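Local coordinates for uncharacterized protein (PDB 2RLD), which is of unknown function but belongs to the 23S rRNA-intervening sequence (S23) family of four-helix bundle proteins and binds calcium, at residues C[26-30]-C[31-35]; C[84-88]-C[89-93]; C[73-76]-C[77-80]; C[92-95]-C[96-99]. All coordinates share one frame; numbering follows the deposited sequence.

Interaction 1: residues C[26-30]-C[31-35]; sequences YKFLV and NEQKE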
# COMPACT_ATOMS: atom_id res chain seq x y z
N TYR C 26 5.20 4.13 17.82
CA TYR C 26 5.68 4.43 16.47
C TYR C 26 6.80 5.43 16.48
O TYR C 26 7.86 5.21 15.86
CB TYR C 26 4.53 4.92 15.60
CG TYR C 26 4.96 5.28 14.21
CD1 TYR C 26 5.17 4.30 13.27
CD2 TYR C 26 5.17 6.59 13.86
CE1 TYR C 26 5.58 4.61 12.01
CE2 TYR C 26 5.55 6.93 12.59
CZ TYR C 26 5.76 5.94 11.67
OH TYR C 26 6.16 6.25 10.38
N LYS C 27 6.61 6.52 17.21
CA LYS C 27 7.68 7.52 17.36
C LYS C 27 8.97 6.94 17.93
O LYS C 27 10.06 7.22 17.43
CB LYS C 27 7.19 8.67 18.25
CG LYS C 27 6.09 9.49 17.65
CD LYS C 27 5.51 10.43 18.69
CE LYS C 27 6.37 11.61 18.97
NZ LYS C 27 5.87 12.43 20.16
N PHE C 28 8.83 6.12 18.98
CA PHE C 28 9.96 5.43 19.59
C PHE C 28 10.70 4.59 18.57
O PHE C 28 11.92 4.73 18.44
CB PHE C 28 9.47 4.56 20.74
CG PHE C 28 10.53 3.68 21.32
CD1 PHE C 28 11.47 4.18 22.22
CD2 PHE C 28 10.58 2.35 21.00
CE1 PHE C 28 12.46 3.37 22.77
CE2 PHE C 28 11.58 1.52 21.56
CZ PHE C 28 12.51 2.05 22.46
N LEU C 29 9.96 3.77 17.82
CA LEU C 29 10.57 2.85 16.88
C LEU C 29 11.28 3.60 15.77
O LEU C 29 12.42 3.29 15.43
CB LEU C 29 9.54 1.89 16.30
CG LEU C 29 8.97 0.85 17.27
CD1 LEU C 29 7.78 0.16 16.61
CD2 LEU C 29 10.09 -0.11 17.69
N VAL C 30 10.63 4.62 15.22
CA VAL C 30 11.22 5.35 14.11
C VAL C 30 12.39 6.23 14.57
O VAL C 30 13.47 6.17 13.99
CB VAL C 30 10.14 6.19 13.34
CG1 VAL C 30 10.81 7.06 12.33
CG2 VAL C 30 9.08 5.23 12.70
N ASN C 31 12.16 7.04 15.60
CA ASN C 31 13.12 8.08 15.99
C ASN C 31 14.30 7.53 16.80
O ASN C 31 15.45 7.95 16.57
CB ASN C 31 12.44 9.19 16.79
CG ASN C 31 11.43 9.95 15.97
OD1 ASN C 31 11.63 10.18 14.78
ND2 ASN C 31 10.34 10.34 16.60
N GLU C 32 14.02 6.58 17.68
CA GLU C 32 15.05 6.03 18.54
C GLU C 32 15.64 4.73 17.99
O GLU C 32 16.87 4.57 17.99
CB GLU C 32 14.50 5.87 19.96
CG GLU C 32 13.79 7.13 20.44
CD GLU C 32 13.37 7.08 21.88
OE1 GLU C 32 14.16 6.57 22.71
OE2 GLU C 32 12.26 7.55 22.18
N GLN C 33 14.80 3.82 17.51
CA GLN C 33 15.29 2.54 17.02
C GLN C 33 15.58 2.52 15.51
O GLN C 33 16.13 1.55 15.02
CB GLN C 33 14.34 1.39 17.37
CG GLN C 33 13.96 1.29 18.83
CD GLN C 33 15.10 0.81 19.72
OE1 GLN C 33 16.15 1.43 19.76
NE2 GLN C 33 14.89 -0.29 20.43
N LYS C 34 15.24 3.60 14.80
CA LYS C 34 15.44 3.68 13.35
C LYS C 34 14.82 2.48 12.61
O LYS C 34 15.40 1.97 11.67
CB LYS C 34 16.93 3.82 13.00
CG LYS C 34 17.64 4.85 13.84
CD LYS C 34 16.97 6.20 13.79
CE LYS C 34 17.86 7.28 14.41
NZ LYS C 34 17.11 8.54 14.55
N GLU C 35 13.63 2.08 13.06
CA GLU C 35 12.87 0.97 12.49
C GLU C 35 11.63 1.50 11.79
O GLU C 35 10.76 2.15 12.40
CB GLU C 35 12.51 -0.03 13.60
CG GLU C 35 12.18 -1.42 13.09
CD GLU C 35 10.89 -1.50 12.25
OE1 GLU C 35 9.86 -0.98 12.73
OE2 GLU C 35 10.94 -2.08 11.12
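The ring of F28 has Q33 of the next turn as its firm neighbour, Q33 CG coming in obliquely to 3.6 Å from F28 CE2. At the ring edge, near its plane, lies E32 OE2, 3.5 Å from F28 CD1 with the carboxylate turned 71° from the ring, though this holds for one of two deposited conformers of E32. In F28, CG stands anti to the backbone N (chi1 173°), which carries the ring out from the helix, where side chains of the next turn can reach it. One face of the Y26 ring takes V30 CG2 near the rim. Beneath these groups the helix unwinds through a wider pi-type turn: F28 O accepts from E32 N at 2.9 Å and from Q33 N at 3.2 Å, and L29 O takes a nearly straight bond from E35 N (2.9 Å), six residues on. K34, with positive phi, turns the chain, and its NZ folds back to N31 O at 2.7 Å. The stretch ends helix 7-32. L29 packs on S39 of helix 38-57 and on Y91, Q33 NE2 bonds Y91 O, and E35 OE2 caps V37 N and M38 N where helix 38-57 begins.

Interaction 2: residues C[84-88]-C[89-93]; sequences ELLIR and TEYIT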
# COMPACT_ATOMS: atom_id res chain seq x y z
N GLU C 84 4.63 -9.02 19.36
CA GLU C 84 5.39 -10.22 19.65
C GLU C 84 6.68 -10.25 18.84
O GLU C 84 7.77 -10.58 19.34
CB GLU C 84 4.55 -11.45 19.31
CG GLU C 84 5.19 -12.75 19.81
CD GLU C 84 4.31 -13.99 19.59
OE1 GLU C 84 3.10 -13.85 19.27
OE2 GLU C 84 4.85 -15.10 19.76
N LEU C 85 6.56 -9.92 17.56
CA LEU C 85 7.75 -9.81 16.70
C LEU C 85 8.76 -8.77 17.22
O LEU C 85 9.96 -9.03 17.26
CB LEU C 85 7.33 -9.48 15.26
CG LEU C 85 8.38 -9.58 14.18
CD1 LEU C 85 9.23 -10.85 14.27
CD2 LEU C 85 7.69 -9.43 12.82
N LEU C 86 8.26 -7.62 17.63
CA LEU C 86 9.12 -6.57 18.17
C LEU C 86 9.88 -6.98 19.45
O LEU C 86 11.06 -6.72 19.55
CB LEU C 86 8.34 -5.28 18.39
CG LEU C 86 7.82 -4.56 17.13
CD1 LEU C 86 6.73 -3.54 17.49
CD2 LEU C 86 9.02 -3.87 16.40
N ILE C 87 9.23 -7.66 20.40
CA ILE C 87 9.97 -8.16 21.58
C ILE C 87 10.94 -9.26 21.22
O ILE C 87 12.07 -9.27 21.68
CB ILE C 87 9.02 -8.57 22.77
CG1 ILE C 87 9.84 -8.91 24.04
CG2 ILE C 87 8.13 -9.74 22.40
CD1 ILE C 87 10.65 -7.77 24.56
N ARG C 88 10.53 -10.19 20.34
CA ARG C 88 11.44 -11.28 19.95
C ARG C 88 12.68 -10.80 19.21
O ARG C 88 13.73 -11.40 19.31
CB ARG C 88 10.71 -12.32 19.11
CG ARG C 88 9.67 -13.10 19.91
CD ARG C 88 10.32 -14.18 20.76
NE ARG C 88 11.23 -15.03 19.98
CZ ARG C 88 10.84 -16.04 19.22
NH1 ARG C 88 9.55 -16.33 19.07
NH2 ARG C 88 11.73 -16.75 18.57
N THR C 89 12.57 -9.68 18.51
CA THR C 89 13.73 -9.11 17.81
C THR C 89 14.37 -7.91 18.55
O THR C 89 15.21 -7.23 17.97
CB THR C 89 13.34 -8.70 16.38
OG1 THR C 89 12.23 -7.79 16.42
CG2 THR C 89 12.96 -9.94 15.57
N GLU C 90 14.01 -7.69 19.81
CA GLU C 90 14.69 -6.76 20.70
C GLU C 90 14.53 -5.29 20.33
O GLU C 90 15.33 -4.43 20.76
CB GLU C 90 16.16 -7.16 20.89
CG GLU C 90 16.31 -8.62 21.43
CD GLU C 90 17.75 -9.11 21.50
OE1 GLU C 90 18.67 -8.28 21.47
OE2 GLU C 90 17.93 -10.33 21.60
N TYR C 91 13.49 -4.99 19.56
CA TYR C 91 13.12 -3.59 19.28
C TYR C 91 12.41 -2.91 20.45
O TYR C 91 12.46 -1.69 20.56
CB TYR C 91 12.31 -3.47 17.99
CG TYR C 91 13.22 -3.53 16.80
CD1 TYR C 91 13.87 -2.38 16.35
CD2 TYR C 91 13.44 -4.72 16.13
CE1 TYR C 91 14.76 -2.43 15.25
CE2 TYR C 91 14.34 -4.79 15.04
CZ TYR C 91 14.97 -3.64 14.61
OH TYR C 91 15.81 -3.71 13.50
N ILE C 92 11.76 -3.68 21.30
CA ILE C 92 11.16 -3.15 22.53
C ILE C 92 11.57 -4.04 23.70
O ILE C 92 11.91 -5.24 23.52
CB ILE C 92 9.62 -3.09 22.46
CG1 ILE C 92 9.01 -4.48 22.18
CG2 ILE C 92 9.17 -1.99 21.43
CD1 ILE C 92 7.50 -4.47 22.24
N THR C 93 11.58 -3.45 24.91
CA THR C 93 11.94 -4.18 26.12
C THR C 93 10.78 -5.05 26.57
O THR C 93 9.65 -4.86 26.11
CB THR C 93 12.27 -3.19 27.28
OG1 THR C 93 11.10 -2.44 27.62
CG2 THR C 93 13.37 -2.22 26.88
O HOH W 1 16.73 -11.48 18.58
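T89 closes helix 62-88 over L85, at the start of a Schellman motif in which E90, with positive phi, is the C-prime residue. From its root outward, T89 keeps to the last turn. CB sits 3.5 Å from L85 O; CG2 runs on to L85 CD1, 4.1 Å away; OG1 donates to L85 O at 2.7 Å. The hydroxyl lies between the backbone N and the carbonyl carbon (chi1 56°), a crowded position that brings it to L85 O from one side of the carbonyl plane, tilted from it, while T89 N comes to the same oxygen from the opposite side at 3.0 Å. OG1 also lies in the plane of the Y91 ring, at its edge. A valine here would probably leave L85 O with the backbone bond alone and put a methyl where the hydroxyl now meets the Y91 edge. The Schellman bonds follow: Y91 N to L86 O at 3.0 Å, and E90 N to I87 O, the latter approaching from above the carbonyl plane.

M38 of helix 38-57 packs on T89 and L85. A third subunit adjoins the helix end as well, R88 forming a salt bridge with E17 of that subunit and T89 O accepting from its K27 NZ. Past the turn, the chain folds back so that apolar groups cover the last helical residues. L86 CD2 touches Y91 CB at 3.7 Å, and I92 CG1 settles against two neighbours at once, 3.9 Å from L86 CB and 4.1 Å from I87 CB.

Interaction 3: residues C[73-76]-C[77-80]; sequences LKEA and NETE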
# COMPACT_ATOMS: atom_id res chain seq x y z
N LEU C 73 -11.41 -6.55 16.17
CA LEU C 73 -10.73 -7.69 16.77
C LEU C 73 -9.57 -8.21 15.90
O LEU C 73 -8.52 -8.62 16.41
CB LEU C 73 -11.74 -8.81 17.00
CG LEU C 73 -11.20 -10.07 17.66
CD1 LEU C 73 -10.47 -9.73 18.96
CD2 LEU C 73 -12.36 -11.04 17.88
N LYS C 74 -9.77 -8.19 14.59
CA LYS C 74 -8.74 -8.59 13.64
C LYS C 74 -7.53 -7.71 13.80
O LYS C 74 -6.37 -8.18 13.82
CB LYS C 74 -9.26 -8.45 12.22
CG LYS C 74 -8.26 -8.85 11.14
CD LYS C 74 -8.91 -8.82 9.75
CE LYS C 74 -9.15 -7.37 9.24
NZ LYS C 74 -7.87 -6.77 8.74
N GLU C 75 -7.81 -6.42 13.87
CA GLU C 75 -6.75 -5.41 13.99
C GLU C 75 -6.01 -5.55 15.33
O GLU C 75 -4.78 -5.43 15.39
CB GLU C 75 -7.34 -4.01 13.79
CG GLU C 75 -7.92 -3.73 12.40
CD GLU C 75 -6.89 -3.66 11.27
OE1 GLU C 75 -5.69 -3.93 11.47
OE2 GLU C 75 -7.30 -3.27 10.15
N ALA C 76 -6.73 -5.84 16.39
CA ALA C 76 -6.12 -6.13 17.70
C ALA C 76 -5.19 -7.34 17.62
O ALA C 76 -4.06 -7.31 18.13
CB ALA C 76 -7.21 -6.37 18.75
N ASN C 77 -5.63 -8.39 16.93
CA ASN C 77 -4.80 -9.57 16.78
C ASN C 77 -3.58 -9.33 15.93
O ASN C 77 -2.49 -9.79 16.28
CB ASN C 77 -5.61 -10.73 16.25
CG ASN C 77 -6.29 -11.46 17.36
OD1 ASN C 77 -5.66 -12.27 18.04
ND2 ASN C 77 -7.57 -11.17 17.58
N GLU C 78 -3.73 -8.56 14.85
CA GLU C 78 -2.54 -8.23 14.04
C GLU C 78 -1.54 -7.41 14.86
O GLU C 78 -0.32 -7.64 14.79
CB GLU C 78 -2.92 -7.48 12.77
CG GLU C 78 -1.72 -7.35 11.85
CD GLU C 78 -1.93 -6.49 10.64
OE1 GLU C 78 -3.09 -6.36 10.19
OE2 GLU C 78 -0.91 -5.96 10.13
N THR C 79 -2.05 -6.48 15.64
CA THR C 79 -1.21 -5.62 16.48
C THR C 79 -0.42 -6.51 17.45
O THR C 79 0.76 -6.28 17.68
CB THR C 79 -2.07 -4.59 17.25
OG1 THR C 79 -2.78 -3.74 16.33
CG2 THR C 79 -1.22 -3.72 18.18
N GLU C 80 -1.08 -7.50 18.03
CA GLU C 80 -0.44 -8.45 18.96
C GLU C 80 0.68 -9.24 18.27
O GLU C 80 1.72 -9.51 18.86
CB GLU C 80 -1.53 -9.31 19.62
CG GLU C 80 -2.29 -8.47 20.66
CD GLU C 80 -3.78 -8.75 20.77
OE1 GLU C 80 -4.24 -9.80 20.28
OE2 GLU C 80 -4.49 -7.88 21.34
O HOH W 2 -5.60 -6.45 10.69
O HOH W 3 -4.81 -4.82 9.21
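The carbonyl oxygen E75 O is gripped twice by T79, from opposite faces of its plane: T79 N donates at 2.9 Å as the ordinary helical bond, and T79 OG1 donates at 2.8 Å from above the plane. The hydroxyl can do so because it stands beside its own backbone N (chi1 -61°), pointing back down the helix. A bond to S45 OG gives it a second partner, on helix 38-57. N77, in one of two deposited conformers, repeats the device: N77 ND2 donates to L73 O at 3.0 Å, again across the plane from the backbone N-H, with its amide nitrogen beside the CD1 methyl of L73.

On another side of the helix, E75, bent at chi2, and the extended E78 lie side by side, pointing the same way, their carboxylate planes 28° apart and OE1 of E75 3.8 Å from OE1 of E78. Two waters lie between these like charges, one of them also accepting from K74 NZ at 3.0 Å. The closeness of the two carboxylates would probably raise the proton affinity of one or both. K74 itself forms a salt bridge with E55 of a third subunit, and E78 OE2 accepts from W82.

E80 bends back over A76 O, with OE1 and OE2 of E80 each 3.3 Å from A76 O, acceptors facing an acceptor, a crowding that is probably offset by the bonds of E80 to S104 and N108 on helix 94-116. The threonine and the asparagine thus each bond back to the carbonyl four residues earlier, within the middle of helix 62-88, which packs on helices 38-57 and 94-116 of the four-helix bundle and meets a third subunit.

Interaction 4: residues C[92-95]-C[96-99]; sequences ITRE and QYES. With EDO (1,2-ethanediol), chain T.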
# COMPACT_ATOMS: atom_id res chain seq x y z
N ILE C 92 11.76 -3.68 21.30
CA ILE C 92 11.16 -3.15 22.53
C ILE C 92 11.57 -4.04 23.70
O ILE C 92 11.91 -5.24 23.52
CB ILE C 92 9.62 -3.09 22.46
CG1 ILE C 92 9.01 -4.48 22.18
CG2 ILE C 92 9.17 -1.99 21.43
CD1 ILE C 92 7.50 -4.47 22.24
N THR C 93 11.58 -3.45 24.91
CA THR C 93 11.94 -4.18 26.12
C THR C 93 10.78 -5.05 26.57
O THR C 93 9.65 -4.86 26.11
CB THR C 93 12.27 -3.19 27.28
OG1 THR C 93 11.10 -2.44 27.62
CG2 THR C 93 13.37 -2.22 26.88
N ARG C 94 11.03 -5.98 27.49
CA ARG C 94 9.95 -6.81 28.02
C ARG C 94 8.92 -5.95 28.73
O ARG C 94 7.73 -6.21 28.65
CB ARG C 94 10.52 -7.89 28.95
CG ARG C 94 9.47 -8.69 29.74
CD ARG C 94 8.50 -9.49 28.88
NE ARG C 94 9.14 -10.56 28.11
CZ ARG C 94 8.47 -11.52 27.47
NH1 ARG C 94 7.14 -11.58 27.50
NH2 ARG C 94 9.14 -12.45 26.80
N GLU C 95 9.39 -4.89 29.39
CA GLU C 95 8.50 -3.93 30.08
C GLU C 95 7.58 -3.23 29.12
O GLU C 95 6.37 -3.08 29.38
CB GLU C 95 9.33 -2.88 30.83
CG GLU C 95 8.51 -1.91 31.65
CD GLU C 95 9.34 -0.81 32.31
OE1 GLU C 95 10.59 -0.78 32.15
OE2 GLU C 95 8.73 0.05 33.00
N GLN C 96 8.13 -2.78 27.99
CA GLN C 96 7.32 -2.12 26.98
C GLN C 96 6.30 -3.11 26.41
O GLN C 96 5.11 -2.79 26.28
CB GLN C 96 8.18 -1.53 25.86
CG GLN C 96 8.97 -0.28 26.24
CD GLN C 96 9.98 0.12 25.16
OE1 GLN C 96 10.85 -0.67 24.78
NE2 GLN C 96 9.86 1.36 24.65
N TYR C 97 6.79 -4.30 26.08
CA TYR C 97 5.94 -5.35 25.51
C TYR C 97 4.75 -5.64 26.43
O TYR C 97 3.59 -5.57 25.99
CB TYR C 97 6.75 -6.63 25.29
CG TYR C 97 5.87 -7.78 24.86
CD1 TYR C 97 5.32 -7.82 23.58
CD2 TYR C 97 5.57 -8.82 25.73
CE1 TYR C 97 4.49 -8.85 23.18
CE2 TYR C 97 4.73 -9.88 25.33
CZ TYR C 97 4.19 -9.87 24.05
OH TYR C 97 3.36 -10.90 23.62
N GLU C 98 5.04 -5.95 27.69
CA GLU C 98 3.99 -6.37 28.62
C GLU C 98 2.96 -5.27 28.81
O GLU C 98 1.77 -5.54 28.81
CB GLU C 98 4.57 -6.82 29.95
CG GLU C 98 5.30 -8.14 29.82
CD GLU C 98 5.57 -8.84 31.14
OE1 GLU C 98 5.47 -8.20 32.22
OE2 GLU C 98 5.89 -10.05 31.08
N SER C 99 3.42 -4.04 28.96
CA SER C 99 2.54 -2.90 29.18
C SER C 99 1.56 -2.71 28.03
O SER C 99 0.36 -2.59 28.26
CB SER C 99 3.38 -1.64 29.38
OG SER C 99 2.58 -0.54 29.75
C1 EDO T . 7.03 4.51 23.72
O1 EDO T . 5.86 4.87 24.45
C2 EDO T . 7.31 3.08 24.12
O2 EDO T . 7.57 3.06 25.52
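Q96 and T93 meet in a capping box at the start of helix 94-116, the tight and polar part of this contact. Q96 OE1 takes the T93 N-H on a lone pair in its carbonyl plane, at 2.9 Å and nearly straight (170°), while T93 OG1 accepts from Q96 N at 3.0 Å. The amide reaches back because CG lies beside the backbone N (chi1 -73°) and the chain runs extended from there. At its far end, Q96 NE2 donates to O2 of a 1,2-ethanediol at 3.0 Å, probably from the crystallisation liquor. With an alanine at this position, T93 N would probably lose its acceptor and the first turn would be held by fewer bonds. Close by, the buried I92 packs its CD1 3.8 Å from Y97 CB and at the edge of the Y97 ring, the residue pairing of a hydrophobic staple around the capped turn.

The flank of R94 and E98, both exposed to solvent, is looser. R94 NH1 lies obliquely to the Y97 ring, 3.6 Å from CD2, with the guanidinium almost perpendicular to it; R94 NH1 and E98 OE2, at 4.1 Å, are beyond a salt bridge, and it is the aliphatic part of R94 that approaches, CD 3.5 Å from E98 OE2.

Among the helices, Y97 rests on L83 and I87 of helix 62-88, Q96 touches F28 of helix 7-32, and S99 OG bonds R21 of that same helix.

In the fold
Followed from the N terminus, interactions 1, 3 and 2 follow one another, each local to its own turn, and interaction 4 begins on the residues where interaction 2 ends. Interaction 1 ends helix 7-32 and leads into helix 38-57; interaction 3 lies midway along helix 62-88; interaction 2 ends that helix; and interaction 4, sharing I92 and T93 with it, opens helix 94-116. None nests inside another. Interactions 1, 2 and 4 gather at one end of the bundle, where Y91 joins interactions 1 and 2, F28 reaches Q96, and I87 packs on Y97, tying three helices together. Interaction 3 stands apart, its centre about 17 Å from those of interactions 2 and 4, yet like interaction 2 it faces the third subunit.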